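Local atomic coordinates of L-iditol 2-dehydrogenase (Clostridium scindens, PDB entry 4OH1), a protein that probably oxidises L-iditol and related polyols with NAD+, as a zinc-dependent member of the alcohol dehydrogenase family. Residues P29-A43 / G129-I141. Residues are numbered along the deposited sequence; the frame is centred on the assembly and turned at random.
Sequences PEPKDEEIRIKVVYA and GFSEYAVYHMSQI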
ATOM      1  N   PRO A  29     -17.083 -32.903  25.200  1.00 51.95           N
ATOM      2  CA  PRO A  29     -16.608 -33.219  23.843  1.00 48.97           C
ATOM      3  C   PRO A  29     -15.185 -33.811  23.836  1.00 49.66           C
ATOM      4  O   PRO A  29     -14.413 -33.616  24.774  1.00 50.40           O
ATOM      5  CB  PRO A  29     -16.645 -31.864  23.145  1.00 51.39           C
ATOM      6  CG  PRO A  29     -16.358 -30.890  24.203  1.00 50.80           C
ATOM      7  CD  PRO A  29     -17.087 -31.455  25.446  1.00 50.75           C
ATOM      8  N   GLU A  30     -14.846 -34.515  22.766  1.00 49.06           N
ATOM      9  CA  GLU A  30     -13.620 -35.286  22.667  1.00 50.04           C
ATOM     10  C   GLU A  30     -12.887 -34.842  21.435  1.00 48.08           C
ATOM     11  O   GLU A  30     -13.471 -34.745  20.398  1.00 52.70           O
ATOM     12  CB  GLU A  30     -13.977 -36.787  22.537  1.00 54.23           C
ATOM     13  CG  GLU A  30     -14.332 -37.492  23.863  1.00 58.75           C
ATOM     14  CD  GLU A  30     -13.266 -37.263  24.925  1.00 64.46           C
ATOM     15  OE1 GLU A  30     -12.097 -37.052  24.543  1.00 72.01           O
ATOM     16  OE2 GLU A  30     -13.565 -37.263  26.138  1.00 65.55           O
ATOM     17  N   PRO A  31     -11.610 -34.540  21.532  1.00 48.00           N
ATOM     18  CA  PRO A  31     -10.928 -34.097  20.317  1.00 48.25           C
ATOM     19  C   PRO A  31     -10.415 -35.229  19.444  1.00 51.45           C
ATOM     20  O   PRO A  31      -9.839 -36.160  19.955  1.00 48.91           O
ATOM     21  CB  PRO A  31      -9.733 -33.359  20.860  1.00 48.03           C
ATOM     22  CG  PRO A  31      -9.509 -33.974  22.212  1.00 48.73           C
ATOM     23  CD  PRO A  31     -10.820 -34.309  22.741  1.00 47.76           C
ATOM     24  N   LYS A  32     -10.584 -35.105  18.131  1.00 54.08           N
ATOM     25  CA  LYS A  32      -9.903 -35.984  17.169  1.00 54.67           C
ATOM     26  C   LYS A  32      -8.413 -35.659  17.143  1.00 52.88           C
ATOM     27  O   LYS A  32      -7.956 -34.854  17.945  1.00 48.66           O
ATOM     28  CB  LYS A  32     -10.435 -35.774  15.773  1.00 56.46           C
ATOM     29  CG  LYS A  32     -11.896 -35.825  15.641  1.00 60.71           C
ATOM     30  CD  LYS A  32     -12.240 -35.901  14.159  1.00 68.99           C
ATOM     31  CE  LYS A  32     -13.644 -35.446  13.863  1.00 72.07           C
ATOM     32  NZ  LYS A  32     -14.600 -35.932  14.890  1.00 77.45           N
ATOM     33  N   ASP A  33      -7.656 -36.283  16.227  1.00 52.64           N
ATOM     34  CA  ASP A  33      -6.162 -36.177  16.198  1.00 53.89           C
ATOM     35  C   ASP A  33      -5.620 -34.729  16.062  1.00 50.58           C
ATOM     36  O   ASP A  33      -4.620 -34.359  16.706  1.00 48.48           O
ATOM     37  CB  ASP A  33      -5.570 -37.038  15.060  1.00 56.08           C
ATOM     38  CG  ASP A  33      -5.782 -38.548  15.277  1.00 59.96           C
ATOM     39  OD1 ASP A  33      -6.133 -38.964  16.388  1.00 59.53           O
ATOM     40  OD2 ASP A  33      -5.604 -39.321  14.324  1.00 62.84           O
ATOM     41  N   GLU A  34      -6.299 -33.932  15.246  1.00 46.58           N
ATOM     42  CA  GLU A  34      -5.878 -32.567  15.014  1.00 49.27           C
ATOM     43  C   GLU A  34      -6.602 -31.516  15.846  1.00 48.62           C
ATOM     44  O   GLU A  34      -6.418 -30.310  15.599  1.00 43.70           O
ATOM     45  CB  GLU A  34      -6.001 -32.244  13.533  1.00 51.25           C
ATOM     46  CG  GLU A  34      -5.133 -33.157  12.703  1.00 53.09           C
ATOM     47  CD  GLU A  34      -5.035 -32.724  11.281  1.00 53.08           C
ATOM     48  OE1 GLU A  34      -5.542 -31.642  10.905  1.00 52.85           O
ATOM     49  OE2 GLU A  34      -4.448 -33.485  10.520  1.00 58.74           O
ATOM     50  N   GLU A  35      -7.382 -31.968  16.836  1.00 43.48           N
ATOM     51  CA  GLU A  35      -8.226 -31.084  17.611  1.00 42.32           C
ATOM     52  C   GLU A  35      -7.696 -30.941  19.005  1.00 40.31           C
ATOM     53  O   GLU A  35      -6.826 -31.681  19.414  1.00 39.90           O
ATOM     54  CB  GLU A  35      -9.662 -31.600  17.658  1.00 44.76           C
ATOM     55  CG  GLU A  35     -10.395 -31.416  16.351  1.00 46.52           C
ATOM     56  CD  GLU A  35     -11.799 -32.029  16.337  1.00 50.88           C
ATOM     57  OE1 GLU A  35     -12.140 -32.937  17.120  1.00 57.41           O
ATOM     58  OE2 GLU A  35     -12.579 -31.592  15.487  1.00 59.84           O
ATOM     59  N   ILE A  36      -8.244 -29.970  19.732  1.00 40.17           N
ATOM     60  CA  ILE A  36      -7.757 -29.580  21.036  1.00 39.30           C
ATOM     61  C   ILE A  36      -8.986 -29.234  21.830  1.00 42.49           C
ATOM     62  O   ILE A  36      -9.881 -28.532  21.333  1.00 42.19           O
ATOM     63  CB  ILE A  36      -6.869 -28.317  20.927  1.00 41.84           C
ATOM     64  CG1 ILE A  36      -5.655 -28.591  20.045  1.00 44.28           C
ATOM     65  CG2 ILE A  36      -6.408 -27.882  22.280  1.00 40.93           C
ATOM     66  CD1 ILE A  36      -4.680 -27.488  20.034  1.00 45.23           C
ATOM     67  N   ARG A  37      -9.037 -29.689  23.075  1.00 43.97           N
ATOM     68  CA  ARG A  37     -10.104 -29.312  23.947  1.00 41.67           C
ATOM     69  C   ARG A  37      -9.577 -28.298  24.942  1.00 40.58           C
ATOM     70  O   ARG A  37      -8.502 -28.465  25.534  1.00 39.19           O
ATOM     71  CB  ARG A  37     -10.668 -30.516  24.669  1.00 47.33           C
ATOM     72  CG  ARG A  37     -11.810 -30.128  25.586  1.00 52.60           C
ATOM     73  CD  ARG A  37     -11.834 -31.014  26.810  1.00 57.32           C
ATOM     74  NE  ARG A  37     -12.338 -32.279  26.431  1.00 55.36           N
ATOM     75  CZ  ARG A  37     -11.999 -33.449  26.971  1.00 58.52           C
ATOM     76  NH1 ARG A  37     -11.123 -33.571  27.963  1.00 57.51           N
ATOM     77  NH2 ARG A  37     -12.569 -34.522  26.482  1.00 54.08           N
ATOM     78  N   ILE A  38     -10.366 -27.241  25.104  1.00 36.88           N
ATOM     79  CA  ILE A  38     -10.082 -26.146  25.995  1.00 41.45           C
ATOM     80  C   ILE A  38     -10.968 -26.248  27.178  1.00 37.93           C
ATOM     81  O   ILE A  38     -12.168 -26.444  27.060  1.00 36.80           O
ATOM     82  CB  ILE A  38     -10.457 -24.712  25.364  1.00 45.82           C
ATOM     83  CG1 ILE A  38      -9.790 -24.479  24.050  1.00 51.37           C
ATOM     84  CG2 ILE A  38     -10.064 -23.592  26.264  1.00 50.50           C
ATOM     85  CD1 ILE A  38      -8.395 -24.982  24.070  1.00 56.01           C
ATOM     86  N   LYS A  39     -10.403 -26.002  28.321  1.00 38.69           N
ATOM     87  CA  LYS A  39     -11.203 -25.707  29.446  1.00 41.90           C
ATOM     88  C   LYS A  39     -11.391 -24.185  29.431  1.00 41.62           C
ATOM     89  O   LYS A  39     -10.417 -23.439  29.592  1.00 40.91           O
ATOM     90  CB  LYS A  39     -10.494 -26.082  30.712  1.00 45.72           C
ATOM     91  CG  LYS A  39     -11.402 -26.019  31.849  1.00 52.00           C
ATOM     92  CD  LYS A  39     -10.726 -25.779  33.153  1.00 59.69           C
ATOM     93  CE  LYS A  39     -11.781 -25.993  34.229  1.00 65.35           C
ATOM     94  NZ  LYS A  39     -11.230 -25.615  35.529  1.00 77.42           N
ATOM     95  N   VAL A  40     -12.644 -23.741  29.329  1.00 39.12           N
ATOM     96  CA  VAL A  40     -12.899 -22.338  29.126  1.00 38.33           C
ATOM     97  C   VAL A  40     -12.914 -21.667  30.472  1.00 38.57           C
ATOM     98  O   VAL A  40     -13.574 -22.114  31.382  1.00 35.84           O
ATOM     99  CB  VAL A  40     -14.190 -22.114  28.382  1.00 37.25           C
ATOM    100  CG1 VAL A  40     -14.373 -20.618  28.080  1.00 39.93           C
ATOM    101  CG2 VAL A  40     -14.167 -22.869  27.069  1.00 39.48           C
ATOM    102  N   VAL A  41     -12.166 -20.574  30.583  1.00 38.13           N
ATOM    103  CA  VAL A  41     -12.098 -19.821  31.835  1.00 38.39           C
ATOM    104  C   VAL A  41     -12.888 -18.495  31.764  1.00 37.40           C
ATOM    105  O   VAL A  41     -13.663 -18.182  32.660  1.00 37.93           O
ATOM    106  CB  VAL A  41     -10.638 -19.595  32.228  1.00 38.84           C
ATOM    107  CG1 VAL A  41     -10.526 -18.652  33.472  1.00 37.84           C
ATOM    108  CG2 VAL A  41      -9.983 -20.921  32.452  1.00 39.06           C
ATOM    109  N   TYR A  42     -12.721 -17.739  30.679  1.00 36.19           N
ATOM    110  CA  TYR A  42     -13.508 -16.544  30.477  1.00 34.29           C
ATOM    111  C   TYR A  42     -14.122 -16.546  29.108  1.00 35.65           C
ATOM    112  O   TYR A  42     -13.472 -16.875  28.120  1.00 35.24           O
ATOM    113  CB  TYR A  42     -12.634 -15.323  30.651  1.00 34.29           C
ATOM    114  CG  TYR A  42     -12.415 -14.937  32.070  1.00 33.98           C
ATOM    115  CD1 TYR A  42     -13.353 -14.187  32.730  1.00 37.58           C
ATOM    116  CD2 TYR A  42     -11.248 -15.277  32.744  1.00 36.08           C
ATOM    117  CE1 TYR A  42     -13.180 -13.818  34.047  1.00 41.07           C
ATOM    118  CE2 TYR A  42     -11.038 -14.879  34.082  1.00 36.88           C
ATOM    119  CZ  TYR A  42     -12.027 -14.162  34.709  1.00 41.07           C
ATOM    120  OH  TYR A  42     -11.916 -13.741  36.006  1.00 50.49           O
ATOM    121  N   ALA A  43     -15.389 -16.170  29.068  1.00 35.94           N
ATOM    122  CA  ALA A  43     -16.095 -15.953  27.828  1.00 35.10           C
ATOM    123  C   ALA A  43     -16.758 -14.548  27.850  1.00 37.54           C
ATOM    124  O   ALA A  43     -17.336 -14.114  28.831  1.00 38.35           O
ATOM    125  CB  ALA A  43     -17.096 -16.970  27.629  1.00 35.46           C
ATOM    126  N   GLY A 129     -18.437 -21.070  22.760  1.00 42.29           N
ATOM    127  CA  GLY A 129     -17.778 -20.257  23.739  1.00 39.00           C
ATOM    128  C   GLY A 129     -18.359 -20.345  25.109  1.00 40.81           C
ATOM    129  O   GLY A 129     -17.620 -20.344  26.073  1.00 40.78           O
ATOM    130  N   PHE A 130     -19.683 -20.434  25.190  1.00 41.25           N
ATOM    131  CA  PHE A 130     -20.384 -20.449  26.459  1.00 40.40           C
ATOM    132  C   PHE A 130     -20.628 -21.892  26.983  1.00 42.71           C
ATOM    133  O   PHE A 130     -21.741 -22.309  27.351  1.00 41.79           O
ATOM    134  CB  PHE A 130     -21.674 -19.660  26.301  1.00 42.06           C
ATOM    135  CG  PHE A 130     -21.446 -18.184  26.122  1.00 43.35           C
ATOM    136  CD1 PHE A 130     -20.797 -17.441  27.102  1.00 42.68           C
ATOM    137  CD2 PHE A 130     -21.904 -17.529  24.987  1.00 45.44           C
ATOM    138  CE1 PHE A 130     -20.591 -16.087  26.937  1.00 43.99           C
ATOM    139  CE2 PHE A 130     -21.692 -16.173  24.830  1.00 44.31           C
ATOM    140  CZ  PHE A 130     -21.031 -15.458  25.822  1.00 42.48           C
ATOM    141  N   SER A 131     -19.518 -22.602  27.056  1.00 41.74           N
ATOM    142  CA  SER A 131     -19.438 -23.975  27.399  1.00 43.07           C
ATOM    143  C   SER A 131     -18.238 -24.142  28.331  1.00 39.52           C
ATOM    144  O   SER A 131     -17.250 -23.486  28.183  1.00 39.85           O
ATOM    145  CB  SER A 131     -19.231 -24.723  26.096  1.00 43.46           C
ATOM    146  OG  SER A 131     -19.346 -26.060  26.328  1.00 51.55           O
ATOM    147  N   GLU A 132     -18.288 -25.049  29.272  1.00 40.50           N
ATOM    148  CA  GLU A 132     -17.144 -25.246  30.160  1.00 39.99           C
ATOM    149  C   GLU A 132     -15.958 -25.873  29.451  1.00 39.32           C
ATOM    150  O   GLU A 132     -14.823 -25.629  29.841  1.00 36.51           O
ATOM    151  CB  GLU A 132     -17.547 -26.124  31.334  1.00 45.07           C
ATOM    152  CG  GLU A 132     -18.444 -25.401  32.309  1.00 44.95           C
ATOM    153  CD  GLU A 132     -18.856 -26.316  33.449  1.00 50.01           C
ATOM    154  OE1 GLU A 132     -19.198 -27.504  33.169  1.00 46.34           O
ATOM    155  OE2 GLU A 132     -18.858 -25.803  34.603  1.00 50.40           O
ATOM    156  N   TYR A 133     -16.215 -26.664  28.402  1.00 39.04           N
ATOM    157  CA  TYR A 133     -15.143 -27.263  27.615  1.00 40.28           C
ATOM    158  C   TYR A 133     -15.533 -27.173  26.175  1.00 42.71           C
ATOM    159  O   TYR A 133     -16.678 -27.436  25.824  1.00 43.51           O
ATOM    160  CB  TYR A 133     -14.913 -28.758  27.969  1.00 43.19           C
ATOM    161  CG  TYR A 133     -14.473 -28.965  29.397  1.00 42.37           C
ATOM    162  CD1 TYR A 133     -15.391 -29.036  30.415  1.00 45.31           C
ATOM    163  CD2 TYR A 133     -13.127 -28.983  29.732  1.00 45.21           C
ATOM    164  CE1 TYR A 133     -14.982 -29.162  31.709  1.00 48.34           C
ATOM    165  CE2 TYR A 133     -12.719 -29.111  31.040  1.00 46.01           C
ATOM    166  CZ  TYR A 133     -13.642 -29.215  32.006  1.00 46.53           C
ATOM    167  OH  TYR A 133     -13.240 -29.324  33.302  1.00 51.72           O
ATOM    168  N   ALA A 134     -14.600 -26.803  25.331  1.00 39.83           N
ATOM    169  CA  ALA A 134     -14.929 -26.727  23.913  1.00 42.90           C
ATOM    170  C   ALA A 134     -13.772 -27.229  23.095  1.00 40.05           C
ATOM    171  O   ALA A 134     -12.622 -27.055  23.503  1.00 39.69           O
ATOM    172  CB  ALA A 134     -15.251 -25.288  23.532  1.00 42.41           C
ATOM    173  N   VAL A 135     -14.085 -27.793  21.925  1.00 39.68           N
ATOM    174  CA  VAL A 135     -13.108 -28.394  21.050  1.00 39.47           C
ATOM    175  C   VAL A 135     -13.002 -27.578  19.777  1.00 38.69           C
ATOM    176  O   VAL A 135     -14.011 -27.123  19.219  1.00 39.95           O
ATOM    177  CB  VAL A 135     -13.478 -29.885  20.716  1.00 39.60           C
ATOM    178  CG1 VAL A 135     -12.649 -30.432  19.559  1.00 40.27           C
ATOM    179  CG2 VAL A 135     -13.242 -30.752  21.944  1.00 42.69           C
ATOM    180  N   TYR A 136     -11.776 -27.439  19.286  1.00 38.17           N
ATOM    181  CA  TYR A 136     -11.500 -26.682  18.084  1.00 36.45           C
ATOM    182  C   TYR A 136     -10.396 -27.420  17.338  1.00 37.90           C
ATOM    183  O   TYR A 136      -9.618 -28.160  17.930  1.00 37.07           O
ATOM    184  CB  TYR A 136     -10.985 -25.267  18.470  1.00 35.18           C
ATOM    185  CG  TYR A 136     -11.980 -24.385  19.187  1.00 36.51           C
ATOM    186  CD1 TYR A 136     -12.860 -23.543  18.494  1.00 37.11           C
ATOM    187  CD2 TYR A 136     -12.104 -24.441  20.558  1.00 38.23           C
ATOM    188  CE1 TYR A 136     -13.833 -22.760  19.190  1.00 36.43           C
ATOM    189  CE2 TYR A 136     -13.030 -23.665  21.234  1.00 37.61           C
ATOM    190  CZ  TYR A 136     -13.878 -22.827  20.556  1.00 37.03           C
ATOM    191  OH  TYR A 136     -14.779 -22.119  21.309  1.00 39.50           O
ATOM    192  N   HIS A 137     -10.252 -27.135  16.054  1.00 38.71           N
ATOM    193  CA  HIS A 137      -9.108 -27.641  15.291  1.00 41.23           C
ATOM    194  C   HIS A 137      -7.874 -26.878  15.725  1.00 39.75           C
ATOM    195  O   HIS A 137      -7.962 -25.697  16.057  1.00 40.53           O
ATOM    196  CB  HIS A 137      -9.356 -27.458  13.802  1.00 41.12           C
ATOM    197  CG  HIS A 137      -8.334 -28.113  12.949  1.00 41.99           C
ATOM    198  ND1 HIS A 137      -7.290 -27.416  12.384  1.00 42.51           N
ATOM    199  CD2 HIS A 137      -8.200 -29.392  12.537  1.00 42.64           C
ATOM    200  CE1 HIS A 137      -6.538 -28.243  11.681  1.00 41.62           C
ATOM    201  NE2 HIS A 137      -7.078 -29.448  11.747  1.00 40.90           N
HETATM  202  N   MSE A 138      -6.733 -27.537  15.749  1.00 38.79           N
HETATM  203  CA  MSE A 138      -5.505 -26.890  16.194  1.00 38.88           C
HETATM  204  C   MSE A 138      -5.199 -25.542  15.474  1.00 37.70           C
HETATM  205  O   MSE A 138      -4.668 -24.653  16.058  1.00 36.84           O
HETATM  206  CB  MSE A 138      -4.335 -27.862  16.017  1.00 40.93           C
HETATM  207  CG  MSE A 138      -4.044 -28.242  14.578  1.00 44.43           C
HETATM  208 SE   MSE A 138      -2.823 -29.824  14.445  0.75 50.42          SE
HETATM  209  CE  MSE A 138      -2.640 -29.845  12.460  1.00 48.88           C
ATOM    210  N   SER A 139      -5.574 -25.405  14.214  1.00 36.19           N
ATOM    211  CA  SER A 139      -5.433 -24.189  13.490  1.00 37.63           C
ATOM    212  C   SER A 139      -6.222 -23.040  14.104  1.00 36.87           C
ATOM    213  O   SER A 139      -5.895 -21.913  13.858  1.00 33.48           O
ATOM    214  CB  SER A 139      -5.882 -24.358  12.056  1.00 41.18           C
ATOM    215  OG  SER A 139      -7.302 -24.535  11.952  1.00 41.76           O
ATOM    216  N   GLN A 140      -7.176 -23.324  14.980  1.00 37.82           N
ATOM    217  CA  GLN A 140      -7.979 -22.289  15.604  1.00 34.70           C
ATOM    218  C   GLN A 140      -7.431 -21.887  16.922  1.00 34.66           C
ATOM    219  O   GLN A 140      -8.003 -21.041  17.525  1.00 33.14           O
ATOM    220  CB  GLN A 140      -9.423 -22.775  15.801  1.00 35.16           C
ATOM    221  CG  GLN A 140     -10.068 -23.148  14.483  1.00 37.90           C
ATOM    222  CD  GLN A 140     -11.464 -23.723  14.622  1.00 40.86           C
ATOM    223  OE1 GLN A 140     -11.631 -24.942  14.591  1.00 42.88           O
ATOM    224  NE2 GLN A 140     -12.474 -22.856  14.722  1.00 38.88           N
ATOM    225  N   ILE A 141      -6.349 -22.489  17.402  1.00 34.57           N
ATOM    226  CA  ILE A 141      -5.961 -22.300  18.790  1.00 33.41           C
ATOM    227  C   ILE A 141      -4.696 -21.538  18.869  1.00 31.89           C
ATOM    228  O   ILE A 141      -3.735 -21.938  18.229  1.00 31.58           O
ATOM    229  CB  ILE A 141      -5.749 -23.670  19.492  1.00 36.27           C
ATOM    230  CG1 ILE A 141      -7.072 -24.399  19.632  1.00 38.86           C
ATOM    231  CG2 ILE A 141      -5.104 -23.516  20.836  1.00 37.63           C
ATOM    232  CD1 ILE A 141      -8.119 -23.682  20.441  1.00 41.18           C
TER
HETATM  233  O   HOH W   1     -14.773 -24.448  32.204  1.00 38.46           O
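Glu132 O is gripped twice: by Val40 N at 2.9 Å, which sits above the carbonyl plane rather than on a lone pair, and by a water whose other hydrogen goes to Val40 O. From here the antiparallel pairing of strands 35-43 and 133-137 runs on through two hydrogen-bonded pairs, Ile38 with Ala134 and Ile36 with Tyr136. Ile38 N meets Ala134 O at 2.8 Å. At the far end Glu34 and His137 lie side by side: His137 NE2 donates to the anti lone pair of Glu34 OE1 (2.8 Å), with carboxylate and imidazole planes turned 57° apart. His137 carries CG anti to the backbone N (chi1 -172°), which swings the ring back to Glu34, whose carbonyl oxygen lies over one ring face while accepting from Met138 N. A further bond between ND1 and Ser139 OG ties the ring at both nitrogens and should limit its rotation. On the sheet face carrying Arg37, Val135 CG2 lies against Pro29 CB at 3.8 Å, the two side chains running past each other in opposite directions. Arg37 CD and Lys39 CG meet the Tyr133 ring obliquely, Lys39 CG at 3.5 Å from Tyr133 CE2. Arg37 bends to take Pro29 O side-on with NE and NH2, holding the incoming loop against the strand; Arg37 NH2 also forms a salt bridge with Glu30 OE2, while Glu30 OE1 pairs with Lys82. The opposite face is largely apolar, with Ile38 CD1 and Ile141 CD1 tip to tip at 3.9 Å. The pair belongs to the GroES-like domain of the family. Strand 75-83 pairs with strand 35-43 by backbone hydrogen bonds at Arg37 and Lys39, Asp81 salt-bridges Arg37 NH1, and helix 85-89 packs on Glu34 and Ile36.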